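Local coordinates for protein probable branched-chain-amino-acid aminotransferase (Thermotoga maritima MSB8, PDB 3CSW) that probably catalyses the pyridoxal-phosphate-dependent transfer of the amino group of leucine, isoleucine or valine to 2-oxoglutarate, at residues Y57-R62 / D201-E206; F179-L184 / F236-S241; L190-L195 / V219-V224. All coordinates share one frame; numbering follows the deposited sequence. Where two conformers were deposited one is given.

Contact 1. Residues Y57-R62 / D201-E206. With PLP (pyridoxal-5'-phosphate), chain E.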
loop_
_atom_site.group_PDB
_atom_site.type_symbol
_atom_site.label_atom_id
_atom_site.label_comp_id
_atom_site.label_asym_id
_atom_site.label_seq_id
_atom_site.Cartn_x
_atom_site.Cartn_y
_atom_site.Cartn_z
ATOM N N TYR A 57 -16.188 -32.881 5.487
ATOM C CA TYR A 57 -16.299 -32.502 4.083
ATOM C C TYR A 57 -15.834 -31.055 3.846
ATOM O O TYR A 57 -15.126 -30.786 2.897
ATOM C CB TYR A 57 -17.740 -32.701 3.557
ATOM C CG TYR A 57 -17.819 -32.448 2.073
ATOM C CD1 TYR A 57 -17.177 -33.301 1.179
ATOM C CD2 TYR A 57 -18.482 -31.335 1.565
ATOM C CE1 TYR A 57 -17.197 -33.059 -0.181
ATOM C CE2 TYR A 57 -18.506 -31.083 0.206
ATOM C CZ TYR A 57 -17.865 -31.949 -0.665
ATOM O OH TYR A 57 -17.887 -31.706 -2.021
ATOM N N LYS A 58 -16.231 -30.139 4.723
ATOM C CA LYS A 58 -15.825 -28.745 4.624
ATOM C C LYS A 58 -14.312 -28.583 4.687
ATOM O O LYS A 58 -13.738 -27.806 3.925
ATOM C CB LYS A 58 -16.490 -27.912 5.725
ATOM C CG LYS A 58 -17.986 -27.765 5.507
ATOM C CD LYS A 58 -18.665 -26.924 6.556
ATOM C CE LYS A 58 -20.107 -26.638 6.145
ATOM N NZ LYS A 58 -20.788 -25.908 7.275
ATOM N N HIS A 59 -13.677 -29.317 5.597
ATOM C CA HIS A 59 -12.221 -29.301 5.721
ATOM C C HIS A 59 -11.531 -29.946 4.526
ATOM O O HIS A 59 -10.510 -29.463 4.081
ATOM C CB HIS A 59 -11.792 -29.983 7.012
ATOM C CG HIS A 59 -11.976 -29.129 8.223
ATOM N ND1 HIS A 59 -11.130 -28.085 8.520
ATOM C CD2 HIS A 59 -12.908 -29.147 9.203
ATOM C CE1 HIS A 59 -11.533 -27.501 9.634
ATOM N NE2 HIS A 59 -12.596 -28.136 10.079
ATOM N N TYR A 60 -12.087 -31.035 4.014
ATOM C CA TYR A 60 -11.567 -31.684 2.809
ATOM C C TYR A 60 -11.559 -30.740 1.599
ATOM O O TYR A 60 -10.594 -30.694 0.844
ATOM C CB TYR A 60 -12.398 -32.930 2.474
ATOM C CG TYR A 60 -11.866 -33.710 1.290
ATOM C CD1 TYR A 60 -10.791 -34.587 1.430
ATOM C CD2 TYR A 60 -12.415 -33.543 0.028
ATOM C CE1 TYR A 60 -10.283 -35.286 0.336
ATOM C CE2 TYR A 60 -11.918 -34.233 -1.081
ATOM C CZ TYR A 60 -10.858 -35.103 -0.926
ATOM O OH TYR A 60 -10.391 -35.795 -2.039
ATOM N N THR A 61 -12.638 -29.996 1.398
ATOM C CA THR A 61 -12.702 -29.095 0.235
ATOM C C THR A 61 -11.741 -27.908 0.392
ATOM O O THR A 61 -11.209 -27.428 -0.606
ATOM C CB THR A 61 -14.156 -28.642 -0.092
ATOM O OG1 THR A 61 -14.605 -27.707 0.886
ATOM C CG2 THR A 61 -15.103 -29.860 -0.113
ATOM N N ARG A 62 -11.515 -27.439 1.621
ATOM C CA ARG A 62 -10.546 -26.362 1.886
ATOM C C ARG A 62 -9.143 -26.866 1.609
ATOM O O ARG A 62 -8.306 -26.133 1.088
ATOM C CB ARG A 62 -10.581 -25.862 3.340
ATOM C CG ARG A 62 -11.256 -24.514 3.587
ATOM C CD ARG A 62 -10.427 -23.651 4.566
ATOM N NE ARG A 62 -10.202 -24.304 5.858
ATOM C CZ ARG A 62 -10.412 -23.754 7.053
ATOM N NH1 ARG A 62 -10.846 -22.512 7.175
ATOM N NH2 ARG A 62 -10.165 -24.458 8.142
ATOM N N ASP A 201 -11.492 -18.105 5.472
ATOM C CA ASP A 201 -12.924 -18.385 5.685
ATOM C C ASP A 201 -13.067 -19.555 6.660
ATOM O O ASP A 201 -13.294 -20.698 6.268
ATOM C CB ASP A 201 -13.662 -18.684 4.355
ATOM C CG ASP A 201 -12.945 -19.737 3.492
ATOM O OD1 ASP A 201 -11.694 -19.873 3.587
ATOM O OD2 ASP A 201 -13.630 -20.428 2.710
ATOM N N GLY A 202 -12.882 -19.258 7.935
ATOM C CA GLY A 202 -12.967 -20.272 8.956
ATOM C C GLY A 202 -14.319 -20.968 8.988
ATOM O O GLY A 202 -15.371 -20.335 8.786
ATOM N N ILE A 203 -14.267 -22.269 9.223
ATOM C CA ILE A 203 -15.461 -23.112 9.349
ATOM C C ILE A 203 -16.273 -22.810 10.630
ATOM O O ILE A 203 -17.501 -22.907 10.605
ATOM C CB ILE A 203 -15.082 -24.614 9.254
ATOM C CG1 ILE A 203 -14.572 -24.880 7.827
ATOM C CG2 ILE A 203 -16.276 -25.529 9.704
ATOM C CD1 ILE A 203 -13.949 -26.213 7.595
ATOM N N THR A 204 -15.605 -22.433 11.727
ATOM C CA THR A 204 -16.314 -21.999 12.958
ATOM C C THR A 204 -17.026 -20.669 12.724
ATOM O O THR A 204 -18.176 -20.486 13.101
ATOM C CB THR A 204 -15.364 -21.849 14.180
ATOM O OG1 THR A 204 -14.415 -22.916 14.191
ATOM C CG2 THR A 204 -16.152 -21.835 15.518
ATOM N N ARG A 205 -16.311 -19.734 12.108
ATOM C CA ARG A 205 -16.879 -18.452 11.683
ATOM C C ARG A 205 -18.180 -18.621 10.881
ATOM O O ARG A 205 -19.172 -17.993 11.163
ATOM C CB ARG A 205 -15.817 -17.714 10.856
ATOM C CG ARG A 205 -16.267 -16.450 10.126
ATOM C CD ARG A 205 -15.249 -16.033 9.098
ATOM N NE ARG A 205 -15.609 -14.758 8.502
ATOM C CZ ARG A 205 -16.432 -14.623 7.464
ATOM N NH1 ARG A 205 -16.978 -15.689 6.883
ATOM N NH2 ARG A 205 -16.693 -13.413 7.000
ATOM N N GLU A 206 -18.141 -19.444 9.854
ATOM C CA GLU A 206 -19.266 -19.715 8.993
ATOM C C GLU A 206 -20.467 -20.200 9.803
ATOM O O GLU A 206 -21.568 -19.680 9.635
ATOM C CB GLU A 206 -18.812 -20.767 7.972
ATOM C CG GLU A 206 -19.808 -21.362 6.995
ATOM C CD GLU A 206 -19.199 -22.654 6.364
ATOM O OE1 GLU A 206 -18.194 -22.580 5.600
ATOM O OE2 GLU A 206 -19.685 -23.748 6.702
HETATM N N1 PLP E . -7.515 -17.798 10.876
HETATM C C2 PLP E . -6.299 -18.457 10.731
HETATM C C2A PLP E . -5.112 -17.644 10.317
HETATM C C3 PLP E . -6.216 -19.846 10.976
HETATM O O3 PLP E . -5.009 -20.502 10.922
HETATM C C4 PLP E . -7.377 -20.556 11.366
HETATM C C4A PLP E . -7.304 -22.022 11.696
HETATM O O4A PLP E . -6.936 -22.388 12.828
HETATM C C5 PLP E . -8.592 -19.866 11.512
HETATM C C6 PLP E . -8.647 -18.495 11.253
HETATM C C5A PLP E . -9.802 -20.520 12.140
HETATM O O4P PLP E . -10.507 -21.285 11.171
HETATM P P PLP E . -11.448 -22.556 11.572
HETATM O O1P PLP E . -11.815 -23.349 10.301
HETATM O O2P PLP E . -12.703 -22.057 12.229
HETATM O O3P PLP E . -10.617 -23.391 12.537
#

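Contact 2. Residues F179-L184 / F236-S241. With PLP (pyridoxal-5'-phosphate), chain E.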
loop_
_atom_site.group_PDB
_atom_site.type_symbol
_atom_site.label_atom_id
_atom_site.label_comp_id
_atom_site.label_asym_id
_atom_site.label_seq_id
_atom_site.Cartn_x
_atom_site.Cartn_y
_atom_site.Cartn_z
ATOM N N PHE A 179 -4.713 -17.836 14.707
ATOM C CA PHE A 179 -5.327 -19.168 14.584
ATOM C C PHE A 179 -6.864 -19.139 14.758
ATOM O O PHE A 179 -7.475 -20.195 14.943
ATOM C CB PHE A 179 -4.695 -20.173 15.579
ATOM C CG PHE A 179 -4.898 -19.830 17.062
ATOM C CD1 PHE A 179 -6.059 -20.225 17.748
ATOM C CD2 PHE A 179 -3.904 -19.161 17.790
ATOM C CE1 PHE A 179 -6.227 -19.925 19.095
ATOM C CE2 PHE A 179 -4.069 -18.867 19.152
ATOM C CZ PHE A 179 -5.251 -19.242 19.800
ATOM N N SER A 180 -7.475 -17.953 14.665
ATOM C CA SER A 180 -8.905 -17.775 14.888
ATOM C C SER A 180 -9.458 -16.642 14.046
ATOM O O SER A 180 -8.708 -15.849 13.560
ATOM C CB SER A 180 -9.159 -17.433 16.367
ATOM O OG SER A 180 -8.450 -16.252 16.786
ATOM N N ASN A 181 -10.782 -16.587 13.877
ATOM C CA ASN A 181 -11.453 -15.415 13.329
ATOM C C ASN A 181 -12.003 -14.519 14.456
ATOM O O ASN A 181 -12.179 -14.961 15.600
ATOM C CB ASN A 181 -12.557 -15.798 12.353
ATOM C CG ASN A 181 -12.027 -16.423 11.066
ATOM O OD1 ASN A 181 -12.163 -17.635 10.854
ATOM N ND2 ASN A 181 -11.434 -15.603 10.195
ATOM N N VAL A 182 -12.237 -13.250 14.118
ATOM C CA VAL A 182 -12.675 -12.202 15.055
ATOM C C VAL A 182 -14.095 -11.720 14.768
ATOM O O VAL A 182 -14.469 -11.459 13.632
ATOM C CB VAL A 182 -11.700 -10.983 14.977
ATOM C CG1 VAL A 182 -12.189 -9.743 15.834
ATOM C CG2 VAL A 182 -10.293 -11.444 15.385
ATOM N N PHE A 183 -14.870 -11.605 15.839
ATOM C CA PHE A 183 -16.176 -11.014 15.807
ATOM C C PHE A 183 -16.251 -9.918 16.878
ATOM O O PHE A 183 -15.579 -9.997 17.918
ATOM C CB PHE A 183 -17.252 -12.069 16.130
ATOM C CG PHE A 183 -17.490 -13.082 15.043
ATOM C CD1 PHE A 183 -16.607 -14.128 14.842
ATOM C CD2 PHE A 183 -18.631 -13.013 14.247
ATOM C CE1 PHE A 183 -16.839 -15.084 13.865
ATOM C CE2 PHE A 183 -18.867 -13.952 13.265
ATOM C CZ PHE A 183 -17.969 -15.002 13.078
ATOM N N LEU A 184 -17.061 -8.894 16.604
ATOM C CA LEU A 184 -17.372 -7.871 17.596
ATOM C C LEU A 184 -18.876 -7.649 17.639
ATOM O O LEU A 184 -19.609 -7.995 16.707
ATOM C CB LEU A 184 -16.607 -6.555 17.361
ATOM C CG LEU A 184 -16.867 -5.726 16.106
ATOM C CD1 LEU A 184 -16.491 -4.302 16.366
ATOM C CD2 LEU A 184 -16.098 -6.273 14.901
ATOM N N PHE A 236 -15.222 -11.490 20.521
ATOM C CA PHE A 236 -14.920 -12.919 20.687
ATOM C C PHE A 236 -14.184 -13.485 19.468
ATOM O O PHE A 236 -14.161 -12.862 18.389
ATOM C CB PHE A 236 -16.170 -13.753 21.054
ATOM C CG PHE A 236 -17.223 -13.899 19.945
ATOM C CD1 PHE A 236 -17.103 -14.890 18.973
ATOM C CD2 PHE A 236 -18.363 -13.095 19.932
ATOM C CE1 PHE A 236 -18.072 -15.045 17.982
ATOM C CE2 PHE A 236 -19.341 -13.246 18.952
ATOM C CZ PHE A 236 -19.188 -14.227 17.967
ATOM N N LEU A 237 -13.568 -14.651 19.680
ATOM C CA LEU A 237 -12.834 -15.377 18.664
ATOM C C LEU A 237 -13.539 -16.678 18.334
ATOM O O LEU A 237 -14.284 -17.221 19.155
ATOM C CB LEU A 237 -11.421 -15.714 19.148
ATOM C CG LEU A 237 -10.575 -14.606 19.761
ATOM C CD1 LEU A 237 -9.264 -15.180 20.325
ATOM C CD2 LEU A 237 -10.335 -13.475 18.740
ATOM N N THR A 238 -13.289 -17.195 17.136
ATOM C CA THR A 238 -13.808 -18.499 16.741
ATOM C C THR A 238 -12.684 -19.351 16.135
ATOM O O THR A 238 -11.944 -18.887 15.285
ATOM C CB THR A 238 -14.991 -18.359 15.714
ATOM O OG1 THR A 238 -14.520 -17.775 14.493
ATOM C CG2 THR A 238 -16.116 -17.498 16.273
ATOM N N HIS A 239 -12.559 -20.595 16.574
ATOM C CA HIS A 239 -11.634 -21.544 15.949
ATOM C C HIS A 239 -12.069 -22.984 16.237
ATOM O O HIS A 239 -12.809 -23.232 17.163
ATOM C CB HIS A 239 -10.163 -21.282 16.357
ATOM C CG HIS A 239 -9.878 -21.416 17.823
ATOM N ND1 HIS A 239 -9.249 -22.523 18.367
ATOM C CD2 HIS A 239 -10.103 -20.568 18.853
ATOM C CE1 HIS A 239 -9.111 -22.351 19.669
ATOM N NE2 HIS A 239 -9.623 -21.180 19.994
ATOM N N THR A 240 -11.596 -23.923 15.428
ATOM C CA THR A 240 -12.038 -25.308 15.483
ATOM C C THR A 240 -12.062 -25.946 16.884
ATOM O O THR A 240 -13.088 -26.511 17.304
ATOM C CB THR A 240 -11.193 -26.215 14.516
ATOM O OG1 THR A 240 -11.571 -25.970 13.150
ATOM C CG2 THR A 240 -11.425 -27.671 14.810
ATOM N N SER A 241 -10.945 -25.858 17.606
ATOM C CA SER A 241 -10.813 -26.627 18.835
ATOM C C SER A 241 -11.769 -26.194 19.918
ATOM O O SER A 241 -12.344 -27.050 20.577
ATOM C CB SER A 241 -9.357 -26.647 19.352
ATOM O OG SER A 241 -8.856 -25.343 19.570
HETATM N N1 PLP E . -7.515 -17.798 10.876
HETATM C C2 PLP E . -6.299 -18.457 10.731
HETATM C C2A PLP E . -5.112 -17.644 10.317
HETATM C C3 PLP E . -6.216 -19.846 10.976
HETATM O O3 PLP E . -5.009 -20.502 10.922
HETATM C C4 PLP E . -7.377 -20.556 11.366
HETATM C C4A PLP E . -7.304 -22.022 11.696
HETATM O O4A PLP E . -6.936 -22.388 12.828
HETATM C C5 PLP E . -8.592 -19.866 11.512
HETATM C C6 PLP E . -8.647 -18.495 11.253
HETATM C C5A PLP E . -9.802 -20.520 12.140
HETATM O O4P PLP E . -10.507 -21.285 11.171
HETATM P P PLP E . -11.448 -22.556 11.572
HETATM O O1P PLP E . -11.815 -23.349 10.301
HETATM O O2P PLP E . -12.703 -22.057 12.229
HETATM O O3P PLP E . -10.617 -23.391 12.537
HETATM O O HOH W 1 -13.352 -19.452 12.520
#

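Contact 3. Residues L190-L195 / V219-V224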
loop_
_atom_site.group_PDB
_atom_site.type_symbol
_atom_site.label_atom_id
_atom_site.label_comp_id
_atom_site.label_asym_id
_atom_site.label_seq_id
_atom_site.Cartn_x
_atom_site.Cartn_y
_atom_site.Cartn_z
ATOM N N LEU A 190 -24.014 -8.213 15.368
ATOM C CA LEU A 190 -22.820 -9.043 15.283
ATOM C C LEU A 190 -22.064 -8.649 13.987
ATOM O O LEU A 190 -22.620 -8.704 12.895
ATOM C CB LEU A 190 -23.177 -10.543 15.289
ATOM C CG LEU A 190 -21.983 -11.509 15.278
ATOM C CD1 LEU A 190 -21.177 -11.361 16.539
ATOM C CD2 LEU A 190 -22.411 -12.951 15.071
ATOM N N ILE A 191 -20.805 -8.227 14.141
ATOM C CA ILE A 191 -19.993 -7.681 13.058
ATOM C C ILE A 191 -18.697 -8.492 12.939
ATOM O O ILE A 191 -18.072 -8.813 13.941
ATOM C CB ILE A 191 -19.670 -6.172 13.311
ATOM C CG1 ILE A 191 -20.962 -5.341 13.427
ATOM C CG2 ILE A 191 -18.752 -5.626 12.220
ATOM C CD1 ILE A 191 -20.781 -4.050 14.197
ATOM N N THR A 192 -18.334 -8.873 11.713
ATOM C CA THR A 192 -17.133 -9.652 11.456
ATOM C C THR A 192 -16.494 -9.224 10.125
ATOM O O THR A 192 -17.205 -8.863 9.171
ATOM C CB THR A 192 -17.413 -11.185 11.481
ATOM O OG1 THR A 192 -16.191 -11.915 11.668
ATOM C CG2 THR A 192 -18.106 -11.658 10.227
ATOM N N PRO A 193 -15.140 -9.213 10.070
ATOM C CA PRO A 193 -14.489 -8.940 8.792
ATOM C C PRO A 193 -14.994 -9.810 7.623
ATOM O O PRO A 193 -15.125 -11.035 7.748
ATOM C CB PRO A 193 -13.008 -9.206 9.092
ATOM C CG PRO A 193 -12.873 -8.815 10.563
ATOM C CD PRO A 193 -14.159 -9.346 11.165
ATOM N N SER A 194 -15.273 -9.140 6.513
ATOM C CA SER A 194 -15.634 -9.767 5.255
ATOM C C SER A 194 -14.440 -10.539 4.706
ATOM O O SER A 194 -13.295 -10.235 5.038
ATOM C CB SER A 194 -16.042 -8.683 4.272
ATOM O OG SER A 194 -15.049 -7.668 4.223
ATOM N N LEU A 195 -14.710 -11.548 3.875
ATOM C CA LEU A 195 -13.639 -12.325 3.244
ATOM C C LEU A 195 -12.728 -11.449 2.380
ATOM O O LEU A 195 -11.545 -11.750 2.242
ATOM C CB LEU A 195 -14.200 -13.489 2.409
ATOM C CG LEU A 195 -15.043 -14.495 3.197
ATOM C CD1 LEU A 195 -15.611 -15.534 2.224
ATOM C CD2 LEU A 195 -14.279 -15.175 4.348
ATOM N N VAL A 219 -26.361 -9.613 11.489
ATOM C CA VAL A 219 -24.985 -9.900 11.163
ATOM C C VAL A 219 -24.508 -9.037 9.985
ATOM O O VAL A 219 -25.202 -8.936 8.984
ATOM C CB VAL A 219 -24.777 -11.380 10.773
ATOM C CG1 VAL A 219 -23.296 -11.634 10.520
ATOM C CG2 VAL A 219 -25.300 -12.301 11.834
ATOM N N GLU A 220 -23.337 -8.412 10.134
ATOM C CA GLU A 220 -22.682 -7.634 9.083
ATOM C C GLU A 220 -21.281 -8.195 8.839
ATOM O O GLU A 220 -20.460 -8.210 9.766
ATOM C CB GLU A 220 -22.504 -6.170 9.509
ATOM C CG GLU A 220 -23.795 -5.462 9.861
ATOM C CD GLU A 220 -23.617 -3.997 10.295
ATOM O OE1 GLU A 220 -22.509 -3.414 10.108
ATOM O OE2 GLU A 220 -24.611 -3.437 10.827
ATOM N N GLU A 221 -21.037 -8.664 7.616
ATOM C CA GLU A 221 -19.729 -9.042 7.137
ATOM C C GLU A 221 -19.256 -7.864 6.309
ATOM O O GLU A 221 -19.793 -7.603 5.245
ATOM C CB GLU A 221 -19.758 -10.319 6.285
ATOM C CG GLU A 221 -20.297 -11.546 7.005
ATOM C CD GLU A 221 -20.369 -12.775 6.104
ATOM O OE1 GLU A 221 -19.311 -13.213 5.568
ATOM O OE2 GLU A 221 -21.484 -13.319 5.950
ATOM N N ARG A 222 -18.264 -7.141 6.816
ATOM C CA ARG A 222 -17.775 -5.928 6.141
ATOM C C ARG A 222 -16.337 -5.627 6.542
ATOM O O ARG A 222 -15.742 -6.338 7.327
ATOM C CB ARG A 222 -18.670 -4.738 6.488
ATOM C CG ARG A 222 -18.838 -4.505 7.977
ATOM C CD ARG A 222 -19.436 -3.141 8.213
ATOM N NE ARG A 222 -19.640 -2.823 9.627
ATOM C CZ ARG A 222 -18.748 -2.225 10.417
ATOM N NH1 ARG A 222 -17.526 -1.912 9.991
ATOM N NH2 ARG A 222 -19.079 -1.970 11.660
ATOM N N VAL A 223 -15.775 -4.579 5.981
ATOM C CA VAL A 223 -14.493 -4.086 6.431
ATOM C C VAL A 223 -14.695 -3.489 7.841
ATOM O O VAL A 223 -15.574 -2.657 8.047
ATOM C CB VAL A 223 -13.903 -3.035 5.458
ATOM C CG1 VAL A 223 -12.634 -2.374 6.051
ATOM C CG2 VAL A 223 -13.612 -3.688 4.103
ATOM N N VAL A 224 -13.881 -3.954 8.792
ATOM C CA VAL A 224 -13.918 -3.519 10.185
ATOM C C VAL A 224 -12.553 -2.883 10.450
ATOM O O VAL A 224 -11.537 -3.502 10.204
ATOM C CB VAL A 224 -14.152 -4.709 11.116
ATOM C CG1 VAL A 224 -14.089 -4.281 12.615
ATOM C CG2 VAL A 224 -15.485 -5.390 10.769
HETATM O O HOH W 2 -17.672 -11.899 3.548
#

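Contact 1. Residues Y57-R62 / D201-E206
The methyl CD1 of Ile203 sits squarely over the imidazole of His59, 3.3 Å from the ring centroid and 4° off the ring normal, a CH-pi contact aimed at the middle of the face. The same methyl also lies over one face of the Arg62 guanidinium, offset toward its rim, so one methyl serves the faces of two polar side chains. CB of Lys58 also touches it, 3.6 Å from Ile203 CD1. His59 gives ND1 to Glu44, a bond that probably helps to set the turn of the ring.

Arg62 was modelled in two conformers. In the one described here the chain bends at chi2 and chi3 and brings its tip to the phosphate of pyridoxal phosphate, where NH2 donates to O1P at 2.9 Å and NH1 adds a weak bond to the same oxygen. Ile203 N donates to O1P as well, at 2.9 Å. Beside it, Thr204 grips O2P with its backbone N and with OG1, the latter at 2.7 Å. Gly202 is the N-cap, and the dipole of helix 203-214 probably helps to balance the phosphate charge. Extended Lys58 and Glu206 meet tip to tip in a salt bridge, with NZ modelled 2.5 Å from OE2, too short for the exact distance to be relied on; Lys58 NZ also pairs with Glu280.

Helix 56-68 packs directly on the N-terminal end of helix 203-214, with the cofactor phosphate beside the junction. Glu44 of strand 42-49 bonds to both His59 and Arg62, while Thr204 and Arg205 touch strand 234-239.

Contact 2. Residues F179-L184 / F236-S241
The cofactor pocket is built at the end of an antiparallel strand pair, 181-184 with 236-239, where one segment enters its strand from a loop and the other leaves its strand for one, both beside pyridoxal phosphate. Asn181 and Thr238 form a hydrogen-bonded pair with N···O distances of 2.9 Å both ways, and Phe183 and Phe236 form the next such pair. Between them Val182 and Leu237 are a non-hydrogen-bonded pair whose side chains lie side by side on the opposite face, CG2 to CD2.

Phe183 and Phe236 share the face of Asn181 and Thr238. Their rings are nearly parallel, at 7°, but slid so far apart that they barely overlap; instead CB of Phe183 rests over the Phe236 ring, 3.4 Å from CZ. Phe236 has CG between its backbone N and carbonyl carbon (chi1 69°), which leans the ring toward Phe183. CG2 of Thr238 touches Phe183 CE1 at 3.5 Å.

Nearer the cofactor, Phe179 turns the edge at CE1 onto the face of His239 in a T-shaped pair, centroids 5.0 Å apart and planes at 88°. His239 NE2 is bonded to Tyr163, which probably helps to set the tilt of the imidazole. A water bonded to Asn181 OD1 and Thr238 OG1 is also bonded to phosphate O2P at 2.7 Å, linking both strands to the ligand. Thr240 binds O3P through its backbone N and through OG1, at 2.8 Å. Asn181 OD1 also comes within 3.6 Å of C6 of the pyridine ring. Strand ends and their adjoining loops, lying against the ring and bonding to the phosphate, form part of the cofactor site of this class-IV, pyridoxal-phosphate-dependent aminotransferase.

Contact 3. Residues L190-L195 / V219-V224
Ile191 puts CG2 over one face of the Arg222 guanidinium, offset toward its rim, while its CD1 reaches NH2 at 3.7 Å. The same CG2 meets CG2 of Val224 at 3.6 Å, so this one branch packs against both an apolar methyl and a flat charged group. Val224 CG2 continues to CD of Pro193, 4.2 Å away. On the opposite face of the sheet, CG2 of Thr192 lies alongside CG of Glu221, both side chains pointing the same way.

Strands 190-193 and 219-222 carry these contacts and run parallel, with axes 4.7 Å apart and directions differing by 19°. Four backbone bonds alternate between them: Glu220 N to Leu190 O, Thr192 N to Glu220 O, Arg222 N to Thr192 O and Ser194 N to Arg222 O. The last differs in its approach, since Ser194 N stands 53° out of the carbonyl plane of Arg222 where both segments leave the sheet.

A second shell fixes the arginine. Its chain is extended from CG to NE, and NE donates in the guanidinium plane to Glu220 OE1 at 3.0 Å, a salt bridge within the strand. NH1 donates to Val223 O at 2.9 Å, and NH2 pairs with Glu228, so the plate is held in position against Ile191. Glu221 OE1 accepts a hydrogen bond from a water at 2.9 Å, and that water accepts from Leu195 N; the same carboxylate oxygen forms a salt bridge with Arg205.

The strands are the two ends of a beta-alpha-beta crossover through helix 203-214. Leu190 and Val219 pack on Ala212 of that helix, and Thr192 OG1 bonds to Val182 O in the adjoining strand 181-186.

How the contacts relate
Contact 2 is buried close to the centre of the chain, contact 1 is partly buried, and both touch the cofactor; contact 3 lies about 17 Å from the chain centre with some residues exposed. Contacts 2 and 3 belong to one mixed sheet: strand 189-193 runs next to 181-186, and 219-222 forms its outer edge within the chain. Helix 203-214, whose start belongs to contact 1, connects the two strands of contact 3, and Arg205 ties it to Pro193 and Glu221. Chemistry follows position: phosphate-binding groups near the cofactor in contacts 1 and 2, aromatic packing against the inner strands in contact 2, and salt-bridged carboxylates and arginine toward the sheet edge.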